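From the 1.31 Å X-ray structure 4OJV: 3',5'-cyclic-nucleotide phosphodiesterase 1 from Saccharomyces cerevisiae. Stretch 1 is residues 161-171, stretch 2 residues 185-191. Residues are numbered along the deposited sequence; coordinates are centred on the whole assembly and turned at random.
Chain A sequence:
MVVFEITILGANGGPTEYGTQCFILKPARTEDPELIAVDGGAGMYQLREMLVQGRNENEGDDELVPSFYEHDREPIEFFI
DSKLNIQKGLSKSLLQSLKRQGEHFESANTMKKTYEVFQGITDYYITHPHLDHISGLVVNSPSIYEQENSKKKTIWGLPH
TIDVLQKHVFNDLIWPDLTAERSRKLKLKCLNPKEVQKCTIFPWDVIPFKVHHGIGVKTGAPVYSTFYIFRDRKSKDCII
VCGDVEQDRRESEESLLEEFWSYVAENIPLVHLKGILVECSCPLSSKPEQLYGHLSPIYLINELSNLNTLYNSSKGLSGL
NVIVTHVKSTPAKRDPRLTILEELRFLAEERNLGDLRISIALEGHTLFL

Stretch 1, residues 161-171: TIDVLQKHVFN
Stretch 2 (185-191) KLKLKCL

Stretch 1 is the C-terminal part of a helix that begins earlier in the chain, followed by a loop. Stretch 2 carries a strand, 186-190. Helix and strand run roughly antiparallel: their N-to-C directions make an angle of 148°, and their axes approach to 8.5 Å. In register, I162 lies nearest C190, with their CA atoms 6.4 Å apart. Helical phi/psi values near -65/-40 hold from I162 to Q166, with i to i+4 bonds such as Q166 N to I162 O at 3.0 Å. A wider pi-type turn spans 165-169, where F170 N reaches L165 O at 3.0 Å. The strand is extended, with L188 at -106/128.

No hydrogen bond joins the stretches. The contact is mainly apolar and buries 388 Å² in total.

L188 covers the most surface. Its CB points toward the helix, with chi1 m and chi2 t. L188 CD2 lies 4.0 Å from I162 CD1 and 3.9 Å from L165 CD1. L188 CD1 meets Q166 OE1 at 3.2 Å, a close contact of a methyl with a carbonyl oxygen. Q166 starts sideways, but its t, p rotamer brings its end nearer the strand.

I162 is second, also pointing toward its partner, with chi1 and chi2 both m. I162 CG1 sits 3.6 Å from K189 O, so it packs against backbone as well as side chains. I162 CB touches C190 SG at 3.6 Å; C190 is sideways, with chi1 at -83°.

F170 adds the next largest share on stretch 1, 46 Å²; its CA-to-CB bond points toward the strand. Its chi1 is m and chi2 is -73°. F170 CE1 lies 3.8 Å from L186 CD2, and F170 CD2 lies 4.4 Å from L188 CD1. Both methyls approach the ring obliquely. L186 adopts t, p and points toward stretch 1. K187, between the two leucines, makes no contact.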

# COMPACT_ATOMS: atom_id res chain seq x y z
N THR A 161 1.86 -20.30 0.82
CA THR A 161 1.74 -18.99 0.19
C THR A 161 0.96 -19.08 -1.12
O THR A 161 -0.02 -18.37 -1.30
CB THR A 161 3.13 -18.40 -0.07
OG1 THR A 161 3.78 -18.16 1.19
CG2 THR A 161 3.05 -17.11 -0.85
N ILE A 162 1.37 -19.97 -2.01
CA ILE A 162 0.79 -20.01 -3.35
C ILE A 162 -0.70 -20.35 -3.33
O ILE A 162 -1.50 -19.73 -4.02
CB ILE A 162 1.58 -20.95 -4.28
CG1 ILE A 162 3.01 -20.42 -4.49
CG2 ILE A 162 0.85 -21.17 -5.60
CD1 ILE A 162 3.10 -19.06 -5.17
N ASP A 163 -1.07 -21.32 -2.49
CA ASP A 163 -2.47 -21.74 -2.41
C ASP A 163 -3.35 -20.59 -1.94
O ASP A 163 -4.47 -20.41 -2.43
CB ASP A 163 -2.62 -22.95 -1.48
CG ASP A 163 -1.96 -24.22 -2.03
OD1 ASP A 163 -1.63 -24.28 -3.23
OD2 ASP A 163 -1.79 -25.17 -1.24
N VAL A 164 -2.84 -19.79 -1.01
CA VAL A 164 -3.58 -18.64 -0.51
C VAL A 164 -3.70 -17.55 -1.57
O VAL A 164 -4.76 -16.96 -1.73
CB VAL A 164 -2.94 -18.11 0.79
CG1 VAL A 164 -3.54 -16.77 1.20
CG2 VAL A 164 -3.12 -19.13 1.89
N LEU A 165 -2.63 -17.29 -2.31
CA LEU A 165 -2.71 -16.29 -3.37
C LEU A 165 -3.75 -16.69 -4.43
O LEU A 165 -4.51 -15.85 -4.92
CB LEU A 165 -1.33 -16.05 -4.01
CG LEU A 165 -0.27 -15.45 -3.09
CD1 LEU A 165 1.02 -15.25 -3.86
CD2 LEU A 165 -0.72 -14.15 -2.44
N GLN A 166 -3.79 -17.98 -4.77
CA GLN A 166 -4.72 -18.45 -5.78
C GLN A 166 -6.16 -18.31 -5.30
O GLN A 166 -7.03 -17.84 -6.04
CB GLN A 166 -4.41 -19.90 -6.16
CG GLN A 166 -5.14 -20.38 -7.41
CD GLN A 166 -4.47 -19.90 -8.67
OE1 GLN A 166 -3.36 -20.31 -8.99
NE2 GLN A 166 -5.13 -19.01 -9.40
N LYS A 167 -6.42 -18.71 -4.06
CA LYS A 167 -7.78 -18.77 -3.54
C LYS A 167 -8.31 -17.41 -3.08
O LYS A 167 -9.49 -17.09 -3.27
CB LYS A 167 -7.85 -19.76 -2.38
CG LYS A 167 -9.24 -19.97 -1.80
CD LYS A 167 -9.27 -21.13 -0.83
CE LYS A 167 -10.61 -21.21 -0.11
NZ LYS A 167 -11.77 -21.15 -1.04
N HIS A 168 -7.43 -16.61 -2.48
CA HIS A 168 -7.87 -15.42 -1.74
C HIS A 168 -7.50 -14.10 -2.34
O HIS A 168 -8.04 -13.08 -1.91
CB HIS A 168 -7.42 -15.51 -0.29
CG HIS A 168 -8.02 -16.67 0.44
ND1 HIS A 168 -9.36 -16.77 0.65
CD2 HIS A 168 -7.45 -17.78 1.02
CE1 HIS A 168 -9.61 -17.90 1.32
NE2 HIS A 168 -8.45 -18.52 1.54
N VAL A 169 -6.61 -14.09 -3.34
CA VAL A 169 -6.15 -12.84 -3.94
C VAL A 169 -6.54 -12.76 -5.41
O VAL A 169 -7.35 -11.91 -5.79
CB VAL A 169 -4.63 -12.63 -3.75
CG1 VAL A 169 -4.18 -11.34 -4.42
CG2 VAL A 169 -4.28 -12.58 -2.27
N PHE A 170 -5.97 -13.64 -6.23
CA PHE A 170 -6.22 -13.62 -7.67
C PHE A 170 -7.48 -14.43 -7.95
O PHE A 170 -7.42 -15.53 -8.52
CB PHE A 170 -5.01 -14.13 -8.44
CG PHE A 170 -3.79 -13.28 -8.24
CD1 PHE A 170 -3.70 -12.02 -8.82
CD2 PHE A 170 -2.75 -13.72 -7.44
CE1 PHE A 170 -2.59 -11.22 -8.62
CE2 PHE A 170 -1.63 -12.92 -7.23
CZ PHE A 170 -1.55 -11.68 -7.82
N ASN A 171 -8.61 -13.89 -7.51
CA ASN A 171 -9.85 -14.65 -7.44
C ASN A 171 -11.07 -13.89 -7.95
O ASN A 171 -12.20 -14.28 -7.69
CB ASN A 171 -10.10 -15.16 -6.01
CG ASN A 171 -10.32 -14.02 -5.01
OD1 ASN A 171 -10.40 -12.86 -5.39
ND2 ASN A 171 -10.47 -14.37 -3.74
N LYS A 185 0.89 -14.06 -18.61
CA LYS A 185 1.88 -13.03 -18.30
C LYS A 185 2.14 -12.92 -16.79
O LYS A 185 3.15 -12.34 -16.38
CB LYS A 185 1.44 -11.68 -18.87
CG LYS A 185 1.41 -11.58 -20.39
CD LYS A 185 1.13 -10.15 -20.85
CE LYS A 185 0.57 -10.11 -22.27
NZ LYS A 185 0.44 -8.71 -22.78
N LEU A 186 1.22 -13.44 -15.98
CA LEU A 186 1.43 -13.59 -14.54
C LEU A 186 1.18 -15.04 -14.17
O LEU A 186 0.10 -15.57 -14.45
CB LEU A 186 0.50 -12.68 -13.74
CG LEU A 186 0.79 -12.61 -12.23
CD1 LEU A 186 2.18 -12.02 -11.95
CD2 LEU A 186 -0.27 -11.80 -11.52
N LYS A 187 2.17 -15.68 -13.56
CA LYS A 187 2.09 -17.09 -13.18
C LYS A 187 2.38 -17.28 -11.71
O LYS A 187 3.20 -16.56 -11.15
CB LYS A 187 3.10 -17.91 -13.98
CG LYS A 187 2.78 -18.05 -15.46
CD LYS A 187 3.79 -18.98 -16.12
CE LYS A 187 3.63 -19.01 -17.63
NZ LYS A 187 4.14 -17.77 -18.26
N LEU A 188 1.71 -18.25 -11.09
CA LEU A 188 2.00 -18.70 -9.73
C LEU A 188 2.69 -20.06 -9.79
O LEU A 188 2.17 -20.97 -10.45
CB LEU A 188 0.71 -18.85 -8.91
CG LEU A 188 -0.05 -17.58 -8.53
CD1 LEU A 188 -1.43 -17.92 -7.99
CD2 LEU A 188 0.71 -16.81 -7.47
N LYS A 189 3.83 -20.20 -9.13
CA LYS A 189 4.57 -21.46 -9.14
C LYS A 189 5.04 -21.84 -7.74
O LYS A 189 5.54 -21.00 -6.98
CB LYS A 189 5.75 -21.37 -10.10
CG LYS A 189 5.34 -21.33 -11.56
CD LYS A 189 6.54 -21.45 -12.49
CE LYS A 189 6.13 -21.19 -13.93
NZ LYS A 189 7.27 -21.44 -14.86
N CYS A 190 4.87 -23.11 -7.41
CA CYS A 190 5.29 -23.61 -6.11
C CYS A 190 6.75 -24.05 -6.10
O CYS A 190 7.30 -24.48 -7.12
CB CYS A 190 4.41 -24.77 -5.65
SG CYS A 190 2.85 -24.29 -4.87
N LEU A 191 7.35 -23.92 -4.92
CA LEU A 191 8.68 -24.43 -4.63
C LEU A 191 8.54 -25.55 -3.61
O LEU A 191 7.60 -25.55 -2.80
CB LEU A 191 9.55 -23.33 -4.04
CG LEU A 191 9.89 -22.14 -4.94
CD1 LEU A 191 10.43 -20.99 -4.09
CD2 LEU A 191 10.88 -22.54 -6.02